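Local coordinates for MaoC family protein (Mycobacterium tuberculosis H37Rv, PDB 3KHP) that probably acts as a (3R)-hydroxyacyl-thioester dehydratase, interconverting 3-hydroxyacyl and enoyl thioesters, at residues G239-A244 against L271-W276; A283-E288 against G304-V309. All coordinates share one frame; numbering follows the deposited sequence.

Interaction 1 (G239-A244 against L271-W276); sequences GRALVA and LSTVIW
Helix segment 239-244 lies over strand segment 271-276 with their axes 9.0 Å apart at closest approach and their N-to-C directions 44° apart, and the nearest backbone pair is Ala241 with Thr273. This is helix-on-sheet packing of the hot-dog type expected for a MaoC-like domain, in which an antiparallel sheet curves around a long central helix, here residues 231-245. Alternation along the strand decides which residues take part: the CB atoms of Thr273 and Ile275 point at the helix, whereas those of Ser272 and Val274 point away from it. No hydrogen bond crosses the interface, and the 152 Å² buried between the segments comes from four buried residues. Ala241 offers a methyl that meets the branch point of Thr273, CB to CB at 4.0 Å, where the two backbones come nearest. The hydroxyl OG1 of Thr273 also lies beside that methyl but makes no polar contact with the helix segment; it is hydrogen-bonded to Thr287 OG1 on the adjoining strand 282-289. One residue further along the helix, Leu242 does not aim its CB at the strand, yet its CD2 branch reaches it. Ile275 extends to meet that branch, with CG1 opposite its own carbonyl carbon (chi1 -55°) and CD1 continuing the chain in an extended course (chi2 172°). The end of the Ile275 chain thus comes up beside the CD2 branch of Leu242 at a slant. Ile275 also packs on Glu245, further along the same helix. The CD2 methyl of Leu242 lies 3.8 Å from Ile275 CG1 and 3.4 Å from Ile275 CD1, the latter closer than a usual van der Waals carbon contact.

Interaction 2 (A283-E288 against G304-V309); sequences AVFRTE and GAVEYV
Phe285 holds its CG between its backbone N and carbonyl carbon (chi1 75°), a rotation that swings the ring across to Gly304, while Val306 sets CG1 anti to its backbone N and leaves CG2 to meet that ring. Gly304 CA lies over one face of the ring, 3.5 Å from its centroid and 23° off the normal, a CH-pi contact; the absence of a side chain on glycine permits this closeness. Val306 CG2 approaches the same ring obliquely, 3.5 Å from Phe285 CD2. These groups sit on an antiparallel beta hairpin formed by strands 282-289 and 298-308, where Ala283 with Val306 and Phe285 with Gly304 are hydrogen-bonded pairs, and Val284 with Ala305 is the non-hydrogen-bonded pair between them. Each hydrogen-bonded pair is joined by two backbone bonds, Val306 N to Ala283 O being 2.8 Å. The geometry is uneven at Phe285: its N donates from above the carbonyl plane of Gly304 O, 55° out of it, whereas Gly304 N reaches Phe285 O within the carbonyl plane at 2.9 Å. At the far end of the pairing, Tyr308 CE2 comes 4.3 Å from Ala283 CB.

Overall arrangement
Both contacts are buried and lie close together, their centres about 7 Å apart, but they hold the fold by different means. Interaction 1 sets helix 231-245 against the sheet through van der Waals contacts, with no hydrogen bond between its segments, whereas interaction 2 joins two strands within that sheet mainly through backbone hydrogen bonds. Strands 271-279 and 282-289 are sheet neighbours and connect the two directly: Val274 N to Arg286 O, at 2.8 Å, is a probable hydrogen bond. The helix meets both contacts, because Leu242 of 239-244 also packs on Phe285 and Val306. Interaction 2 is the less enclosed: Ala305 and Tyr308 remain partly exposed, and Glu307 forms a salt bridge with Arg107.

Interaction 1 (G239-A244 against L271-W276)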
loop_
_atom_site.group_PDB
_atom_site.type_symbol
_atom_site.label_atom_id
_atom_site.label_comp_id
_atom_site.label_asym_id
_atom_site.label_seq_id
_atom_site.Cartn_x
_atom_site.Cartn_y
_atom_site.Cartn_z
ATOM N N GLY A 239 -16.880 3.497 3.011
ATOM C CA GLY A 239 -16.677 4.942 2.917
ATOM C C GLY A 239 -16.560 5.484 1.483
ATOM O O GLY A 239 -17.011 6.587 1.191
ATOM N N ARG A 240 -15.924 4.706 0.615
ATOM C CA ARG A 240 -15.798 5.048 -0.792
ATOM C C ARG A 240 -17.161 4.970 -1.450
ATOM O O ARG A 240 -17.523 5.851 -2.240
ATOM C CB ARG A 240 -14.857 4.092 -1.526
ATOM C CG ARG A 240 -13.397 4.394 -1.372
ATOM C CD ARG A 240 -12.596 3.929 -2.598
ATOM N NE ARG A 240 -12.509 2.493 -2.591
ATOM C CZ ARG A 240 -12.925 1.663 -3.531
ATOM N NH1 ARG A 240 -13.471 2.080 -4.670
ATOM N NH2 ARG A 240 -12.780 0.362 -3.309
ATOM N N ALA A 241 -17.905 3.910 -1.143
ATOM C CA ALA A 241 -19.258 3.780 -1.676
ATOM C C ALA A 241 -20.122 4.986 -1.250
ATOM O O ALA A 241 -20.943 5.467 -2.031
ATOM C CB ALA A 241 -19.874 2.499 -1.259
ATOM N N LEU A 242 -19.917 5.501 -0.044
ATOM C CA LEU A 242 -20.774 6.581 0.426
ATOM C C LEU A 242 -20.375 7.904 -0.211
ATOM O O LEU A 242 -21.225 8.697 -0.571
ATOM C CB LEU A 242 -20.766 6.660 1.959
ATOM C CG LEU A 242 -21.256 5.375 2.631
ATOM C CD1 LEU A 242 -20.840 5.360 4.107
ATOM C CD2 LEU A 242 -22.788 5.151 2.482
ATOM N N VAL A 243 -19.072 8.125 -0.354
ATOM C CA VAL A 243 -18.567 9.260 -1.061
ATOM C C VAL A 243 -19.114 9.347 -2.487
ATOM O O VAL A 243 -19.501 10.431 -2.931
ATOM C CB VAL A 243 -17.067 9.218 -1.110
ATOM C CG1 VAL A 243 -16.504 10.206 -2.188
ATOM C CG2 VAL A 243 -16.533 9.534 0.259
ATOM N N ALA A 244 -19.180 8.214 -3.183
ATOM C CA ALA A 244 -19.710 8.182 -4.534
ATOM C C ALA A 244 -21.223 8.465 -4.568
ATOM O O ALA A 244 -21.686 9.352 -5.294
ATOM C CB ALA A 244 -19.395 6.827 -5.226
ATOM N N LEU A 271 -17.882 -6.332 -1.282
ATOM C CA LEU A 271 -18.632 -5.623 -0.288
ATOM C C LEU A 271 -19.783 -4.786 -0.911
ATOM O O LEU A 271 -19.530 -3.798 -1.643
ATOM C CB LEU A 271 -17.679 -4.764 0.538
ATOM C CG LEU A 271 -16.648 -5.545 1.347
ATOM C CD1 LEU A 271 -15.509 -4.651 1.737
ATOM C CD2 LEU A 271 -17.252 -6.216 2.569
ATOM N N SER A 272 -21.032 -5.172 -0.595
ATOM C CA SER A 272 -22.252 -4.431 -1.002
ATOM C C SER A 272 -22.755 -3.480 0.048
ATOM O O SER A 272 -23.316 -3.920 1.038
ATOM C CB SER A 272 -23.444 -5.372 -1.219
ATOM O OG SER A 272 -23.335 -6.063 -2.411
ATOM N N THR A 273 -22.648 -2.188 -0.204
ATOM C CA THR A 273 -23.129 -1.196 0.714
ATOM C C THR A 273 -24.527 -0.710 0.306
ATOM O O THR A 273 -24.702 -0.100 -0.741
ATOM C CB THR A 273 -22.165 -0.076 0.801
ATOM O OG1 THR A 273 -20.927 -0.618 1.224
ATOM C CG2 THR A 273 -22.608 0.927 1.817
ATOM N N VAL A 274 -25.502 -1.027 1.146
ATOM C CA VAL A 274 -26.895 -0.692 0.923
ATOM C C VAL A 274 -27.263 0.531 1.724
ATOM O O VAL A 274 -27.023 0.603 2.916
ATOM C CB VAL A 274 -27.859 -1.865 1.272
ATOM C CG1 VAL A 274 -27.859 -2.852 0.149
ATOM C CG2 VAL A 274 -27.499 -2.543 2.600
ATOM N N ILE A 275 -27.837 1.502 1.040
ATOM C CA ILE A 275 -27.981 2.823 1.585
ATOM C C ILE A 275 -29.458 3.239 1.517
ATOM O O ILE A 275 -30.176 2.847 0.596
ATOM C CB ILE A 275 -27.124 3.812 0.795
ATOM C CG1 ILE A 275 -25.651 3.345 0.755
ATOM C CG2 ILE A 275 -27.250 5.215 1.382
ATOM C CD1 ILE A 275 -24.757 4.177 -0.174
ATOM N N TRP A 276 -29.890 4.028 2.502
ATOM C CA TRP A 276 -31.236 4.576 2.551
ATOM C C TRP A 276 -31.105 6.026 2.887
ATOM O O TRP A 276 -30.584 6.348 3.973
ATOM C CB TRP A 276 -32.065 3.934 3.676
ATOM C CG TRP A 276 -32.477 2.532 3.468
ATOM C CD1 TRP A 276 -33.685 2.098 3.021
ATOM C CD2 TRP A 276 -31.706 1.362 3.729
ATOM N NE1 TRP A 276 -33.712 0.723 2.971
ATOM C CE2 TRP A 276 -32.503 0.250 3.400
ATOM C CE3 TRP A 276 -30.417 1.141 4.203
ATOM C CZ2 TRP A 276 -32.049 -1.049 3.528
ATOM C CZ3 TRP A 276 -29.979 -0.158 4.336
ATOM C CH2 TRP A 276 -30.785 -1.229 4.004
#

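Interaction 2 (A283-E288 against G304-V309)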
loop_
_atom_site.group_PDB
_atom_site.type_symbol
_atom_site.label_atom_id
_atom_site.label_comp_id
_atom_site.label_asym_id
_atom_site.label_seq_id
_atom_site.Cartn_x
_atom_site.Cartn_y
_atom_site.Cartn_z
ATOM N N ALA A 283 -28.302 9.705 6.116
ATOM C CA ALA A 283 -28.652 8.416 5.576
ATOM C C ALA A 283 -28.237 7.337 6.552
ATOM O O ALA A 283 -27.468 7.606 7.471
ATOM C CB ALA A 283 -27.965 8.211 4.228
ATOM N N VAL A 284 -28.730 6.122 6.314
ATOM C CA VAL A 284 -28.314 4.966 7.060
ATOM C C VAL A 284 -27.862 3.909 6.085
ATOM O O VAL A 284 -28.231 3.962 4.915
ATOM C CB VAL A 284 -29.439 4.426 8.001
ATOM C CG1 VAL A 284 -29.744 5.447 9.080
ATOM C CG2 VAL A 284 -30.710 4.047 7.221
ATOM N N PHE A 285 -27.064 2.955 6.555
ATOM C CA PHE A 285 -26.551 1.913 5.674
ATOM C C PHE A 285 -26.119 0.628 6.353
ATOM O O PHE A 285 -25.919 0.566 7.553
ATOM C CB PHE A 285 -25.372 2.453 4.832
ATOM C CG PHE A 285 -24.089 2.611 5.611
ATOM C CD1 PHE A 285 -23.135 1.597 5.613
ATOM C CD2 PHE A 285 -23.849 3.746 6.369
ATOM C CE1 PHE A 285 -21.944 1.733 6.329
ATOM C CE2 PHE A 285 -22.679 3.884 7.089
ATOM C CZ PHE A 285 -21.719 2.878 7.075
ATOM N N ARG A 286 -25.969 -0.403 5.538
ATOM C CA ARG A 286 -25.242 -1.592 5.918
ATOM C C ARG A 286 -24.295 -1.952 4.811
ATOM O O ARG A 286 -24.521 -1.601 3.656
ATOM C CB ARG A 286 -26.166 -2.777 6.118
ATOM C CG ARG A 286 -27.109 -2.631 7.250
ATOM C CD ARG A 286 -27.792 -3.979 7.589
ATOM N NE ARG A 286 -29.128 -4.033 7.035
ATOM C CZ ARG A 286 -30.249 -3.708 7.681
ATOM N NH1 ARG A 286 -30.243 -3.308 8.948
ATOM N NH2 ARG A 286 -31.398 -3.789 7.035
ATOM N N THR A 287 -23.258 -2.701 5.177
ATOM C CA THR A 287 -22.425 -3.385 4.199
ATOM C C THR A 287 -22.534 -4.888 4.415
ATOM O O THR A 287 -22.529 -5.323 5.541
ATOM C CB THR A 287 -21.011 -2.885 4.311
ATOM O OG1 THR A 287 -21.041 -1.456 4.169
ATOM C CG2 THR A 287 -20.139 -3.491 3.240
ATOM N N GLU A 288 -22.634 -5.654 3.334
ATOM C CA GLU A 288 -22.836 -7.092 3.387
ATOM C C GLU A 288 -22.001 -7.770 2.332
ATOM O O GLU A 288 -21.590 -7.143 1.373
ATOM C CB GLU A 288 -24.299 -7.483 3.066
ATOM C CG GLU A 288 -25.377 -6.542 3.539
ATOM C CD GLU A 288 -26.807 -6.841 2.976
ATOM O OE1 GLU A 288 -26.982 -7.236 1.790
ATOM O OE2 GLU A 288 -27.754 -6.636 3.766
ATOM N N GLY A 304 -25.153 1.527 10.173
ATOM C CA GLY A 304 -24.441 2.618 9.516
ATOM C C GLY A 304 -25.252 3.889 9.509
ATOM O O GLY A 304 -26.444 3.848 9.262
ATOM N N ALA A 305 -24.591 5.011 9.771
ATOM C CA ALA A 305 -25.225 6.320 9.837
ATOM C C ALA A 305 -24.292 7.305 9.176
ATOM O O ALA A 305 -23.080 7.261 9.409
ATOM C CB ALA A 305 -25.472 6.717 11.312
ATOM N N VAL A 306 -24.833 8.177 8.340
ATOM C CA VAL A 306 -24.014 9.067 7.555
ATOM C C VAL A 306 -24.623 10.436 7.593
ATOM O O VAL A 306 -25.825 10.585 7.448
ATOM C CB VAL A 306 -23.968 8.685 6.032
ATOM C CG1 VAL A 306 -22.762 9.313 5.377
ATOM C CG2 VAL A 306 -23.958 7.246 5.815
ATOM N N GLU A 307 -23.786 11.435 7.746
ATOM C CA GLU A 307 -24.196 12.812 7.549
ATOM C C GLU A 307 -23.400 13.335 6.364
ATOM O O GLU A 307 -22.209 13.044 6.222
ATOM C CB GLU A 307 -23.942 13.657 8.796
ATOM C CG GLU A 307 -24.783 13.218 9.986
ATOM C CD GLU A 307 -24.378 13.859 11.289
ATOM O OE1 GLU A 307 -23.930 15.020 11.301
ATOM O OE2 GLU A 307 -24.495 13.177 12.322
ATOM N N TYR A 308 -24.081 14.073 5.500
ATOM C CA TYR A 308 -23.462 14.577 4.273
ATOM C C TYR A 308 -24.115 15.887 3.796
ATOM O O TYR A 308 -25.256 16.203 4.156
ATOM C CB TYR A 308 -23.505 13.499 3.188
ATOM C CG TYR A 308 -24.878 13.208 2.668
ATOM C CD1 TYR A 308 -25.308 13.762 1.461
ATOM C CD2 TYR A 308 -25.761 12.395 3.358
ATOM C CE1 TYR A 308 -26.557 13.508 0.958
ATOM C CE2 TYR A 308 -27.032 12.142 2.859
ATOM C CZ TYR A 308 -27.419 12.716 1.648
ATOM O OH TYR A 308 -28.668 12.474 1.087
ATOM N N VAL A 309 -23.341 16.655 3.031
ATOM C CA VAL A 309 -23.794 17.900 2.450
ATOM C C VAL A 309 -24.329 17.613 1.063
ATOM O O VAL A 309 -23.607 17.025 0.240
ATOM C CB VAL A 309 -22.642 18.877 2.287
ATOM C CG1 VAL A 309 -23.084 20.060 1.436
ATOM C CG2 VAL A 309 -22.129 19.333 3.645
#